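Local coordinates for sortase family protein (Streptococcus agalactiae, PDB 4D7W), which probably acts as a class C sortase, a transpeptidase of the sortase family involved in assembling type 2B pili on the surface of this bacterium, at residues D131-S136 with Y142-D147; G64-P69 with L75-G80; S122-L127 with Q169-C174; E94-P99 with T105-S110; Q148-K153 with L157-I162. All coordinates share one frame; numbering follows the deposited sequence.

Interaction 1: residues D131-S136 with Y142-D147; sequences DHWTVS and YTYQVD
The chi1 torsion of W133 (72°) wedges CG between the backbone N and the carbonyl carbon and swings the indole towards the neighbouring strand, while Y144 holds CG anti to its own carbonyl carbon (chi1 -75°). Together these settings put Y144 CB over one face of the six-membered indole ring, 3.6 Å from W133 CE2. The tyrosine ring itself is slid aside; its plane is 20° from that of the five-membered indole ring, but the rings barely overlap, so the attraction is a CH-pi contact. At the indole edge W133 CZ3 meets V146 CG2 at 3.7 Å. Further along this face V135 CG2 lies 3.5 Å from Y142 CB, the two side chains crossing at about a right angle. On the opposite face H132 and Q145 run side by side, and T134 CG2 rests 3.7 Å from T143 OG1, a hydroxyl that bonds N193. Strands 132-137 and 140-152 form the antiparallel hairpin that carries these side chains, with Y144 N reaching W133 O at 2.9 Å. Q169 accepts the indole NE1 bond and D167 bonds Y144 OH. The aromatic face can therefore turn into the barrel interior with W133 NE1 and Y144 OH both bonded, whereas across the sheet H132 is exposed, T134 and Q145 partly so, and T143 buried.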
# COMPACT_ATOMS: atom_id res chain seq x y z
N ASP A 131 -13.94 9.56 3.18
CA ASP A 131 -12.72 10.25 2.74
C ASP A 131 -12.01 9.42 1.68
O ASP A 131 -12.21 8.21 1.62
CB ASP A 131 -11.79 10.52 3.93
CG ASP A 131 -12.36 11.55 4.89
OD1 ASP A 131 -13.23 12.35 4.47
OD2 ASP A 131 -11.95 11.58 6.07
N HIS A 132 -11.19 10.07 0.86
CA HIS A 132 -10.44 9.39 -0.22
C HIS A 132 -8.93 9.48 -0.04
O HIS A 132 -8.41 10.44 0.52
CB HIS A 132 -10.77 9.99 -1.59
CG HIS A 132 -12.19 9.84 -2.03
ND1 HIS A 132 -12.58 9.96 -3.34
CD2 HIS A 132 -13.32 9.58 -1.33
CE1 HIS A 132 -13.89 9.78 -3.44
NE2 HIS A 132 -14.36 9.55 -2.23
N TRP A 133 -8.21 8.48 -0.56
CA TRP A 133 -6.79 8.66 -0.87
C TRP A 133 -6.48 8.05 -2.25
O TRP A 133 -7.33 7.39 -2.87
CB TRP A 133 -5.90 8.04 0.22
CG TRP A 133 -5.87 6.54 0.26
CD1 TRP A 133 -5.04 5.73 -0.44
CD2 TRP A 133 -6.68 5.69 1.08
NE1 TRP A 133 -5.29 4.41 -0.13
CE2 TRP A 133 -6.29 4.36 0.81
CE3 TRP A 133 -7.70 5.92 2.02
CZ2 TRP A 133 -6.89 3.26 1.43
CZ3 TRP A 133 -8.29 4.83 2.64
CH2 TRP A 133 -7.89 3.52 2.34
N THR A 134 -5.29 8.34 -2.75
CA THR A 134 -4.85 7.77 -4.02
C THR A 134 -3.44 7.21 -3.87
O THR A 134 -2.65 7.70 -3.05
CB THR A 134 -4.85 8.81 -5.15
OG1 THR A 134 -3.90 9.84 -4.84
CG2 THR A 134 -6.23 9.43 -5.34
N VAL A 135 -3.16 6.16 -4.62
CA VAL A 135 -1.80 5.69 -4.80
C VAL A 135 -1.48 5.92 -6.28
O VAL A 135 -2.33 5.70 -7.16
CB VAL A 135 -1.62 4.21 -4.39
CG1 VAL A 135 -1.85 4.03 -2.88
CG2 VAL A 135 -2.57 3.35 -5.13
N SER A 136 -0.28 6.42 -6.54
CA SER A 136 0.15 6.70 -7.89
C SER A 136 1.23 5.69 -8.22
O SER A 136 2.21 5.57 -7.49
CB SER A 136 0.66 8.12 -8.01
OG SER A 136 -0.33 9.02 -7.53
N TYR A 142 -4.81 5.33 -8.64
CA TYR A 142 -5.73 4.38 -8.03
C TYR A 142 -6.38 5.01 -6.81
O TYR A 142 -5.68 5.41 -5.89
CB TYR A 142 -4.99 3.09 -7.62
CG TYR A 142 -4.33 2.44 -8.80
CD1 TYR A 142 -3.10 2.89 -9.26
CD2 TYR A 142 -4.96 1.40 -9.48
CE1 TYR A 142 -2.50 2.33 -10.37
CE2 TYR A 142 -4.35 0.82 -10.59
CZ TYR A 142 -3.13 1.29 -11.02
OH TYR A 142 -2.53 0.72 -12.10
N THR A 143 -7.70 5.11 -6.81
CA THR A 143 -8.40 5.83 -5.75
C THR A 143 -9.16 4.89 -4.83
O THR A 143 -9.83 3.96 -5.29
CB THR A 143 -9.38 6.84 -6.33
OG1 THR A 143 -8.71 7.60 -7.35
CG2 THR A 143 -9.91 7.76 -5.22
N TYR A 144 -9.05 5.15 -3.53
CA TYR A 144 -9.72 4.34 -2.52
C TYR A 144 -10.50 5.25 -1.59
O TYR A 144 -10.09 6.37 -1.32
CB TYR A 144 -8.70 3.48 -1.73
CG TYR A 144 -8.24 2.32 -2.58
CD1 TYR A 144 -7.20 2.48 -3.48
CD2 TYR A 144 -8.88 1.08 -2.53
CE1 TYR A 144 -6.80 1.43 -4.33
CE2 TYR A 144 -8.49 0.03 -3.35
CZ TYR A 144 -7.44 0.21 -4.24
OH TYR A 144 -7.05 -0.83 -5.05
N GLN A 145 -11.63 4.75 -1.11
CA GLN A 145 -12.53 5.54 -0.27
C GLN A 145 -12.79 4.82 1.06
O GLN A 145 -13.15 3.64 1.07
CB GLN A 145 -13.84 5.80 -1.02
CG GLN A 145 -14.94 6.32 -0.14
CD GLN A 145 -16.23 6.47 -0.89
OE1 GLN A 145 -17.23 5.85 -0.56
NE2 GLN A 145 -16.22 7.30 -1.92
N VAL A 146 -12.61 5.53 2.17
CA VAL A 146 -12.74 4.89 3.47
C VAL A 146 -14.13 4.35 3.65
O VAL A 146 -15.11 5.07 3.43
CB VAL A 146 -12.43 5.86 4.63
CG1 VAL A 146 -12.57 5.15 5.98
CG2 VAL A 146 -11.03 6.42 4.48
N ASP A 147 -14.25 3.08 4.02
CA ASP A 147 -15.57 2.52 4.27
C ASP A 147 -15.63 1.76 5.58
O ASP A 147 -16.69 1.33 5.99
CB ASP A 147 -16.02 1.61 3.11
CG ASP A 147 -15.23 0.29 3.01
OD1 ASP A 147 -14.50 -0.10 3.94
OD2 ASP A 147 -15.37 -0.38 1.96

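Interaction 2: residues G64-P69 with L75-G80; sequences GYISIP and LPLYHG
This is a short, strongly twisted antiparallel pairing between G64-I66 and L75-L77, in the hairpin of strands 62-68 and 73-79 that opens the sortase sheet. The strand directions differ by 132°, and contact is confined to three residues on each side. I66 and L75 exchange both backbone bonds, I66 N to L75 O at 2.8 Å and L75 N to I66 O at 3.1 Å. The third bond, L77 N to G64 O, is short at 2.7 Å and straight at the hydrogen, although its donor is tilted from the carbonyl plane. G64 has a phi of 140°, a backbone setting that few residues other than glycine adopt. Between these bonds Y65 faces P76 as a non-hydrogen-bonded pair, a site where proline's missing N-H costs no bond to the partner strand; P76 CA lies 3.4 Å from G64 O. On the inward face I66 sends CG1 anti to the backbone N (chi1 -176°), leaving CG2 to cross towards L77 CD2 at 4.1 Å, while I66 CD1 packs among L171 and L109. A twisted hairpin with aliphatic residues inside is characteristic of the sortase beta barrel, and helix 3-13, packed on Y65 and P76, is consistent with the N-terminal helices of class C sortases.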
# COMPACT_ATOMS: atom_id res chain seq x y z
N GLY A 64 5.97 3.53 -6.02
CA GLY A 64 5.08 4.65 -6.25
C GLY A 64 4.87 5.42 -4.96
O GLY A 64 5.71 5.39 -4.08
N TYR A 65 3.75 6.13 -4.85
CA TYR A 65 3.54 6.97 -3.69
C TYR A 65 2.07 7.12 -3.39
O TYR A 65 1.22 7.01 -4.27
CB TYR A 65 4.19 8.35 -3.89
CG TYR A 65 3.69 9.16 -5.07
CD1 TYR A 65 4.24 9.00 -6.34
CD2 TYR A 65 2.70 10.13 -4.90
CE1 TYR A 65 3.79 9.77 -7.42
CE2 TYR A 65 2.24 10.89 -5.97
CZ TYR A 65 2.79 10.71 -7.22
OH TYR A 65 2.33 11.47 -8.28
N ILE A 66 1.78 7.38 -2.11
CA ILE A 66 0.42 7.51 -1.64
C ILE A 66 0.14 8.97 -1.27
O ILE A 66 1.02 9.67 -0.78
CB ILE A 66 0.14 6.61 -0.43
CG1 ILE A 66 -1.32 6.70 -0.01
CG2 ILE A 66 1.08 6.95 0.72
CD1 ILE A 66 -1.66 5.81 1.18
N SER A 67 -1.09 9.40 -1.53
CA SER A 67 -1.52 10.78 -1.27
C SER A 67 -2.79 10.78 -0.44
O SER A 67 -3.78 10.14 -0.82
CB SER A 67 -1.78 11.54 -2.57
OG SER A 67 -0.59 11.72 -3.30
N ILE A 68 -2.75 11.50 0.67
CA ILE A 68 -3.89 11.59 1.57
C ILE A 68 -4.13 13.05 1.90
O ILE A 68 -3.76 13.52 2.99
CB ILE A 68 -3.67 10.80 2.87
CG1 ILE A 68 -3.05 9.44 2.54
CG2 ILE A 68 -4.98 10.65 3.63
CD1 ILE A 68 -2.79 8.60 3.76
N PRO A 69 -4.74 13.78 0.95
CA PRO A 69 -4.97 15.23 0.97
C PRO A 69 -5.52 15.73 2.28
O PRO A 69 -5.14 16.81 2.72
CB PRO A 69 -5.99 15.42 -0.15
CG PRO A 69 -5.64 14.36 -1.14
CD PRO A 69 -5.24 13.16 -0.29
N LEU A 75 3.76 10.35 0.47
CA LEU A 75 4.94 9.55 0.82
C LEU A 75 5.18 8.45 -0.18
O LEU A 75 4.22 7.91 -0.77
CB LEU A 75 4.79 8.93 2.21
CG LEU A 75 4.83 9.83 3.44
CD1 LEU A 75 4.33 9.06 4.65
CD2 LEU A 75 6.23 10.34 3.68
N PRO A 76 6.45 8.09 -0.37
CA PRO A 76 6.81 6.96 -1.24
C PRO A 76 6.45 5.62 -0.62
O PRO A 76 6.57 5.46 0.60
CB PRO A 76 8.34 7.10 -1.40
CG PRO A 76 8.78 7.87 -0.17
CD PRO A 76 7.63 8.80 0.16
N LEU A 77 5.99 4.68 -1.45
CA LEU A 77 5.60 3.33 -1.04
C LEU A 77 6.67 2.32 -1.39
O LEU A 77 7.05 2.24 -2.55
CB LEU A 77 4.31 2.88 -1.76
CG LEU A 77 2.99 3.50 -1.37
CD1 LEU A 77 1.89 2.88 -2.24
CD2 LEU A 77 2.71 3.25 0.10
N TYR A 78 7.12 1.52 -0.43
CA TYR A 78 8.15 0.54 -0.73
C TYR A 78 7.68 -0.91 -0.56
O TYR A 78 6.75 -1.19 0.19
CB TYR A 78 9.38 0.80 0.16
CG TYR A 78 10.14 2.05 -0.23
CD1 TYR A 78 9.77 3.29 0.27
CD2 TYR A 78 11.22 2.00 -1.12
CE1 TYR A 78 10.46 4.45 -0.08
CE2 TYR A 78 11.90 3.15 -1.48
CZ TYR A 78 11.51 4.37 -0.95
OH TYR A 78 12.16 5.52 -1.30
N HIS A 79 8.35 -1.83 -1.27
CA HIS A 79 8.20 -3.26 -1.01
C HIS A 79 8.49 -3.60 0.45
O HIS A 79 9.51 -3.17 0.99
CB HIS A 79 9.14 -4.09 -1.89
CG HIS A 79 8.78 -4.12 -3.35
ND1 HIS A 79 9.07 -3.10 -4.22
CD2 HIS A 79 8.15 -5.07 -4.10
CE1 HIS A 79 8.65 -3.40 -5.44
NE2 HIS A 79 8.09 -4.59 -5.39
N GLY A 80 7.62 -4.37 1.08
CA GLY A 80 7.92 -4.93 2.38
C GLY A 80 7.77 -3.91 3.49
O GLY A 80 7.50 -2.75 3.24

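Interaction 3: residues S122-L127 with Q169-C174; sequences SDLDKL and QTLVTC
Apolar contact comes first: L124 reaches strand 167-175 with a single leucine side chain, its CD2 methyl touching T173 and L171. L124 CD2 lies 3.7 Å from T173 CG2, and the two side chains slide past each other in opposite directions. The same methyl is 3.7 Å from the carbonyl O of L171 and 4.1 Å from L171 CB, with the leucines crossing at about a right angle; V186 of the adjoining strand also packs on L124. T173 is turned to suit: OG1 stands anti to its backbone N (chi1 -171°) and bonds G111 O, which leaves CG2 for the leucine. No hydrogen bond spans the two segments. Backbone bonds instead shape the 3-10 turn that presents L124, with K126 N reaching D123 O at 2.8 Å and L127 N reaching L124 O at 3.2 Å. Ionic interactions lie on the side of the turn away from the strand, where K126 NZ forms long salt bridges, each 3.9 Å, to D123 OD1 and D125 OD1. The strand sequence TLVTC at 170-174 fits the TLxTC signature of sortases, whose cysteine is the nucleophile in characterised relatives. L124 covers the L171 and T173 part of the inner face of the barrel strand carrying this signature.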
# COMPACT_ATOMS: atom_id res chain seq x y z
N SER A 122 0.86 9.40 11.51
CA SER A 122 0.44 10.02 12.78
C SER A 122 -1.03 10.41 12.81
O SER A 122 -1.73 10.17 13.80
CB SER A 122 1.27 11.28 13.07
OG SER A 122 2.51 10.94 13.65
N ASP A 123 -1.51 11.01 11.73
CA ASP A 123 -2.85 11.58 11.74
C ASP A 123 -3.88 10.67 11.09
O ASP A 123 -4.94 11.14 10.66
CB ASP A 123 -2.83 12.95 11.05
CG ASP A 123 -2.06 13.99 11.85
OD1 ASP A 123 -2.03 13.88 13.10
OD2 ASP A 123 -1.47 14.90 11.24
N LEU A 124 -3.58 9.38 11.03
CA LEU A 124 -4.46 8.43 10.36
C LEU A 124 -5.83 8.42 11.02
O LEU A 124 -6.85 8.15 10.39
CB LEU A 124 -3.86 7.02 10.36
CG LEU A 124 -4.38 6.16 9.21
CD1 LEU A 124 -3.89 6.73 7.88
CD2 LEU A 124 -3.98 4.70 9.35
N ASP A 125 -5.86 8.76 12.31
CA ASP A 125 -7.12 8.79 13.03
C ASP A 125 -8.04 9.92 12.57
O ASP A 125 -9.21 9.95 12.93
CB ASP A 125 -6.86 8.89 14.54
CG ASP A 125 -6.06 10.12 14.92
OD1 ASP A 125 -5.18 10.55 14.16
OD2 ASP A 125 -6.31 10.66 16.01
N LYS A 126 -7.52 10.87 11.80
CA LYS A 126 -8.37 11.97 11.34
C LYS A 126 -9.27 11.54 10.17
O LYS A 126 -10.26 12.21 9.85
CB LYS A 126 -7.52 13.19 10.94
CG LYS A 126 -6.64 13.78 12.05
CD LYS A 126 -7.45 14.32 13.21
CE LYS A 126 -6.58 15.14 14.19
NZ LYS A 126 -5.49 14.34 14.82
N LEU A 127 -8.92 10.43 9.53
CA LEU A 127 -9.71 9.92 8.41
C LEU A 127 -11.06 9.40 8.85
O LEU A 127 -11.21 8.82 9.93
CB LEU A 127 -8.96 8.80 7.69
CG LEU A 127 -7.68 9.23 6.98
CD1 LEU A 127 -7.06 8.06 6.24
CD2 LEU A 127 -7.99 10.37 6.03
N GLN A 169 -8.13 -1.71 -0.00
CA GLN A 169 -6.81 -1.33 0.46
C GLN A 169 -6.94 -0.84 1.90
O GLN A 169 -7.78 0.00 2.19
CB GLN A 169 -6.20 -0.26 -0.44
CG GLN A 169 -4.75 0.10 -0.14
CD GLN A 169 -4.14 0.94 -1.25
OE1 GLN A 169 -4.04 2.16 -1.14
NE2 GLN A 169 -3.75 0.28 -2.35
N THR A 170 -6.13 -1.39 2.80
CA THR A 170 -6.18 -0.99 4.21
C THR A 170 -4.89 -0.27 4.60
O THR A 170 -3.80 -0.71 4.23
CB THR A 170 -6.38 -2.21 5.13
OG1 THR A 170 -7.66 -2.77 4.87
CG2 THR A 170 -6.31 -1.82 6.63
N LEU A 171 -5.04 0.84 5.32
CA LEU A 171 -3.90 1.55 5.86
C LEU A 171 -3.82 1.23 7.35
O LEU A 171 -4.81 1.33 8.07
CB LEU A 171 -4.03 3.06 5.61
CG LEU A 171 -4.38 3.50 4.18
CD1 LEU A 171 -4.47 5.01 4.11
CD2 LEU A 171 -3.38 2.94 3.11
N VAL A 172 -2.64 0.80 7.80
CA VAL A 172 -2.44 0.27 9.13
C VAL A 172 -1.41 1.09 9.88
O VAL A 172 -0.34 1.40 9.35
CB VAL A 172 -1.94 -1.19 9.08
CG1 VAL A 172 -1.77 -1.75 10.50
CG2 VAL A 172 -2.90 -2.06 8.25
N THR A 173 -1.72 1.44 11.13
CA THR A 173 -0.72 2.06 11.97
C THR A 173 -0.97 1.63 13.42
O THR A 173 -1.93 0.90 13.68
CB THR A 173 -0.74 3.60 11.86
OG1 THR A 173 0.40 4.13 12.54
CG2 THR A 173 -2.03 4.20 12.44
N CYS A 174 -0.10 2.05 14.33
CA CYS A 174 -0.24 1.71 15.76
C CYS A 174 -1.17 2.67 16.49
O CYS A 174 -1.33 3.82 16.09
CB CYS A 174 1.13 1.71 16.45
SG CYS A 174 2.25 0.41 15.92

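Interaction 4: residues E94-P99 with T105-S110; sequences EGSSLP and THSILS
T105 enters the contact with CB 3.5 Å from S97 OG, at the start of the sortase barrel strand 105-115, where residues 94-99 pass across it with the touching parts running 94° apart. Instead of a beta ladder, serine hydroxyls supply many of the bonds. S97 grips both backbone polar groups of H106: H106 N donates to S97 OG at 2.9 Å, with a fairly straight N-H, while S97 N donates to H106 O at 3.0 Å from above the carbonyl plane. The histidine ring points elsewhere, bonding T170 through NE2 and Q161 through ND1, and so ties the strand to its neighbours. S107 adds a side-chain donor from the strand. Its OG, held anti to the backbone N (chi1 -170°), gives its proton to S97 O at 2.8 Å; H92 NE2 bonds that same oxygen, so two groups hold the buried carbonyl. P99 sits beside the S107 hydroxyl, with P99 CA 3.4 Å from S107 OG. Last comes I108, whose CB lies 3.8 Å from S96 OG. That hydroxyl, lodged between the backbone N and carbonyl carbon of S96 (chi1 65°), also bonds L93 O, so it links two backbone groups as it accepts from I108 N at 3.1 Å.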
# COMPACT_ATOMS: atom_id res chain seq x y z
N GLU A 94 4.05 -7.66 2.62
CA GLU A 94 4.59 -8.40 1.47
C GLU A 94 3.65 -9.50 0.97
O GLU A 94 3.66 -9.84 -0.22
CB GLU A 94 5.97 -8.99 1.83
CG GLU A 94 5.88 -10.18 2.77
CD GLU A 94 7.20 -10.95 2.88
OE1 GLU A 94 8.21 -10.48 2.31
OE2 GLU A 94 7.22 -12.02 3.55
N GLY A 95 2.84 -10.06 1.86
CA GLY A 95 1.92 -11.11 1.46
C GLY A 95 0.55 -10.63 0.99
O GLY A 95 -0.33 -11.46 0.73
N SER A 96 0.36 -9.32 0.87
CA SER A 96 -0.93 -8.78 0.44
C SER A 96 -0.89 -8.43 -1.04
O SER A 96 0.16 -8.47 -1.67
CB SER A 96 -1.33 -7.56 1.28
OG SER A 96 -0.46 -6.44 1.12
N SER A 97 -2.05 -8.13 -1.62
CA SER A 97 -2.11 -7.81 -3.03
C SER A 97 -1.34 -6.51 -3.33
O SER A 97 -1.30 -5.61 -2.50
CB SER A 97 -3.57 -7.67 -3.50
OG SER A 97 -4.37 -8.75 -3.04
N LEU A 98 -0.72 -6.43 -4.51
CA LEU A 98 -0.08 -5.18 -4.97
C LEU A 98 -1.10 -4.05 -4.98
O LEU A 98 -2.27 -4.29 -5.28
CB LEU A 98 0.54 -5.35 -6.37
CG LEU A 98 1.60 -6.45 -6.45
CD1 LEU A 98 2.00 -6.78 -7.91
CD2 LEU A 98 2.82 -6.03 -5.62
N PRO A 99 -0.67 -2.82 -4.67
CA PRO A 99 -1.57 -1.66 -4.54
C PRO A 99 -2.17 -1.14 -5.85
O PRO A 99 -2.62 0.00 -5.87
CB PRO A 99 -0.67 -0.59 -3.89
CG PRO A 99 0.72 -1.01 -4.26
CD PRO A 99 0.69 -2.50 -4.20
N THR A 105 -8.95 -8.50 -4.52
CA THR A 105 -7.62 -8.13 -4.03
C THR A 105 -7.75 -7.37 -2.72
O THR A 105 -8.79 -6.80 -2.43
CB THR A 105 -6.84 -7.28 -5.05
OG1 THR A 105 -7.55 -6.07 -5.34
CG2 THR A 105 -6.61 -8.06 -6.36
N HIS A 106 -6.69 -7.40 -1.92
CA HIS A 106 -6.67 -6.60 -0.70
C HIS A 106 -5.22 -6.26 -0.45
O HIS A 106 -4.41 -7.12 -0.12
CB HIS A 106 -7.29 -7.35 0.48
CG HIS A 106 -7.48 -6.49 1.70
ND1 HIS A 106 -8.17 -6.91 2.82
CD2 HIS A 106 -7.06 -5.23 1.98
CE1 HIS A 106 -8.17 -5.95 3.73
NE2 HIS A 106 -7.49 -4.92 3.25
N SER A 107 -4.89 -5.00 -0.68
CA SER A 107 -3.56 -4.47 -0.47
C SER A 107 -3.47 -3.84 0.92
O SER A 107 -4.39 -3.13 1.33
CB SER A 107 -3.24 -3.44 -1.55
OG SER A 107 -1.87 -3.08 -1.52
N ILE A 108 -2.38 -4.08 1.62
CA ILE A 108 -2.20 -3.53 2.96
C ILE A 108 -0.92 -2.69 3.04
O ILE A 108 0.16 -3.18 2.71
CB ILE A 108 -2.14 -4.63 4.02
CG1 ILE A 108 -3.43 -5.44 4.01
CG2 ILE A 108 -1.92 -4.03 5.43
CD1 ILE A 108 -3.35 -6.73 4.82
N LEU A 109 -1.07 -1.44 3.48
CA LEU A 109 0.01 -0.48 3.57
C LEU A 109 0.21 -0.08 5.03
O LEU A 109 -0.75 0.26 5.72
CB LEU A 109 -0.31 0.75 2.73
CG LEU A 109 -0.64 0.49 1.27
CD1 LEU A 109 -0.80 1.81 0.54
CD2 LEU A 109 0.45 -0.37 0.65
N SER A 110 1.46 -0.09 5.48
CA SER A 110 1.78 0.11 6.90
C SER A 110 2.75 1.27 7.12
O SER A 110 3.67 1.50 6.33
CB SER A 110 2.37 -1.18 7.46
OG SER A 110 2.67 -1.07 8.84

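Interaction 5: residues Q148-K153 with L157-I162; sequences QIRTVK and LRDLQI. With EDO (1,2-ethanediol), chain B.
One water is gripped by Q148, D159 and a bound 1,2-ethanediol, and it bridges the C-terminal part of sortase barrel strand 140-152 to the type I beta turn L157-L160. The water donates to D159 OD1 at 2.7 Å, accepts from Q148 NE2 at 3.0 Å, and lies 3.0 Å from O2 of the diol. Directly, Q148 NE2 and D159 OD1 are 3.8 Å apart, their amide and carboxylate planes set 78° to each other, so the water completes a link that the side chains do not make themselves. Q148 reaches it with CG anti to the backbone N (chi1 -175°) and the chain extended beyond. The other carboxylate oxygen is in apolar company, D159 OD2 lying 3.6 Å from V152 CG1. R150 NE stays 4.3 Å from D159 OD1, beyond a salt bridge, though its charge may still steady the carboxylate; its guanidinium has Q148 CD over one face. The diol, probably from the crystallisation liquor, binds backbone groups of the turn and of Q161 just after it: its O1 donates to R158 O at 2.7 Å and accepts from Q161 N, and R187 also bonds it. L157 O closes the turn, receiving L160 N from one face of its plane and Q161 NE2 from the opposite one at 2.8 Å.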
# COMPACT_ATOMS: atom_id res chain seq x y z
N GLN A 148 -14.48 1.59 6.24
CA GLN A 148 -14.48 0.92 7.55
C GLN A 148 -13.25 1.28 8.38
O GLN A 148 -12.12 1.20 7.88
CB GLN A 148 -14.55 -0.60 7.35
CG GLN A 148 -14.68 -1.39 8.66
CD GLN A 148 -14.66 -2.89 8.43
OE1 GLN A 148 -15.71 -3.51 8.25
NE2 GLN A 148 -13.47 -3.48 8.44
N ILE A 149 -13.46 1.65 9.63
CA ILE A 149 -12.36 1.98 10.53
C ILE A 149 -12.43 1.11 11.78
O ILE A 149 -13.42 1.15 12.50
CB ILE A 149 -12.40 3.47 10.93
CG1 ILE A 149 -12.39 4.34 9.67
CG2 ILE A 149 -11.22 3.80 11.83
CD1 ILE A 149 -12.59 5.82 9.92
N ARG A 150 -11.40 0.31 12.04
CA ARG A 150 -11.40 -0.59 13.20
C ARG A 150 -10.11 -0.51 13.99
O ARG A 150 -9.03 -0.35 13.42
CB ARG A 150 -11.60 -2.06 12.77
CG ARG A 150 -12.86 -2.37 12.01
CD ARG A 150 -13.84 -3.14 12.87
NE ARG A 150 -15.03 -3.54 12.13
CZ ARG A 150 -16.01 -2.70 11.78
NH1 ARG A 150 -15.93 -1.41 12.09
NH2 ARG A 150 -17.07 -3.15 11.11
N THR A 151 -10.25 -0.64 15.31
CA THR A 151 -9.12 -0.79 16.21
C THR A 151 -9.11 -2.21 16.78
O THR A 151 -10.10 -2.67 17.33
CB THR A 151 -9.19 0.23 17.33
OG1 THR A 151 -9.19 1.53 16.75
CG2 THR A 151 -7.99 0.10 18.27
N VAL A 152 -7.98 -2.90 16.63
CA VAL A 152 -7.90 -4.32 16.92
C VAL A 152 -6.61 -4.68 17.62
O VAL A 152 -5.63 -3.93 17.56
CB VAL A 152 -8.02 -5.17 15.63
CG1 VAL A 152 -9.28 -4.78 14.86
CG2 VAL A 152 -6.78 -5.02 14.74
N LYS A 153 -6.60 -5.82 18.30
CA LYS A 153 -5.38 -6.36 18.89
C LYS A 153 -4.40 -6.75 17.80
O LYS A 153 -4.81 -7.13 16.70
CB LYS A 153 -5.68 -7.57 19.78
CG LYS A 153 -6.57 -7.26 20.97
CD LYS A 153 -6.39 -8.32 22.04
CE LYS A 153 -7.40 -8.14 23.17
NZ LYS A 153 -8.78 -8.47 22.72
N LEU A 157 -6.37 -10.71 12.72
CA LEU A 157 -6.19 -10.51 11.29
C LEU A 157 -7.48 -10.66 10.51
O LEU A 157 -7.46 -10.79 9.28
CB LEU A 157 -5.15 -11.49 10.73
CG LEU A 157 -3.75 -11.41 11.32
CD1 LEU A 157 -2.83 -12.37 10.59
CD2 LEU A 157 -3.23 -9.98 11.26
N ARG A 158 -8.60 -10.63 11.22
CA ARG A 158 -9.91 -10.88 10.64
C ARG A 158 -10.31 -9.85 9.60
O ARG A 158 -11.02 -10.18 8.64
CB ARG A 158 -10.97 -10.92 11.74
CG ARG A 158 -10.86 -12.11 12.67
CD ARG A 158 -11.96 -12.08 13.72
NE ARG A 158 -11.76 -10.98 14.66
CZ ARG A 158 -12.55 -10.73 15.70
NH1 ARG A 158 -13.60 -11.50 15.94
NH2 ARG A 158 -12.29 -9.71 16.50
N ASP A 159 -9.86 -8.62 9.77
CA ASP A 159 -10.20 -7.56 8.84
C ASP A 159 -9.17 -7.42 7.72
O ASP A 159 -9.27 -6.51 6.90
CB ASP A 159 -10.36 -6.23 9.56
CG ASP A 159 -11.32 -6.33 10.73
OD1 ASP A 159 -12.52 -6.58 10.47
OD2 ASP A 159 -10.88 -6.16 11.89
N LEU A 160 -8.20 -8.32 7.70
CA LEU A 160 -7.08 -8.19 6.77
C LEU A 160 -7.02 -9.41 5.84
O LEU A 160 -5.96 -9.97 5.61
CB LEU A 160 -5.78 -8.02 7.55
CG LEU A 160 -5.70 -6.74 8.39
CD1 LEU A 160 -4.47 -6.74 9.29
CD2 LEU A 160 -5.70 -5.50 7.51
N GLN A 161 -8.17 -9.80 5.29
CA GLN A 161 -8.23 -10.99 4.44
C GLN A 161 -8.71 -10.65 3.04
O GLN A 161 -9.27 -9.58 2.80
CB GLN A 161 -9.15 -12.05 5.07
CG GLN A 161 -8.79 -12.43 6.51
CD GLN A 161 -7.45 -13.15 6.61
OE1 GLN A 161 -7.01 -13.81 5.66
NE2 GLN A 161 -6.79 -13.02 7.76
N ILE A 162 -8.48 -11.56 2.10
CA ILE A 162 -8.98 -11.38 0.74
C ILE A 162 -10.46 -11.62 0.74
O ILE A 162 -10.91 -12.60 1.33
CB ILE A 162 -8.33 -12.35 -0.26
CG1 ILE A 162 -6.82 -12.08 -0.36
CG2 ILE A 162 -9.04 -12.26 -1.61
CD1 ILE A 162 -6.46 -10.74 -0.97
C1 EDO B . -12.12 -8.87 5.36
O1 EDO B . -10.99 -9.14 6.19
C2 EDO B . -11.89 -7.56 4.61
O2 EDO B . -11.94 -6.49 5.55
O HOH W 1 -13.70 -6.47 8.03

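A common sheet runs through all five contacts, yet their chemistry follows their place in it. Interactions 1 to 4 are buried, whereas interaction 5, continuing the strand of interaction 1 and farthest from the chain centre, is partly buried and bridged by a water. Interactions 1 and 2 are hairpin ladders joined edge to edge through strands 132-137 and 62-68, so backbone bonds dominate in both. Interactions 3 and 4 use neighbouring parallel strands, 167-175 and 105-115, but a loop meets each: one by aliphatic packing alone, the other through buried serine hydroxyls. Q169 and L171 connect interaction 3 to the cores of interactions 1 and 2, while H106 bonds across from interaction 4 to interactions 3 and 5.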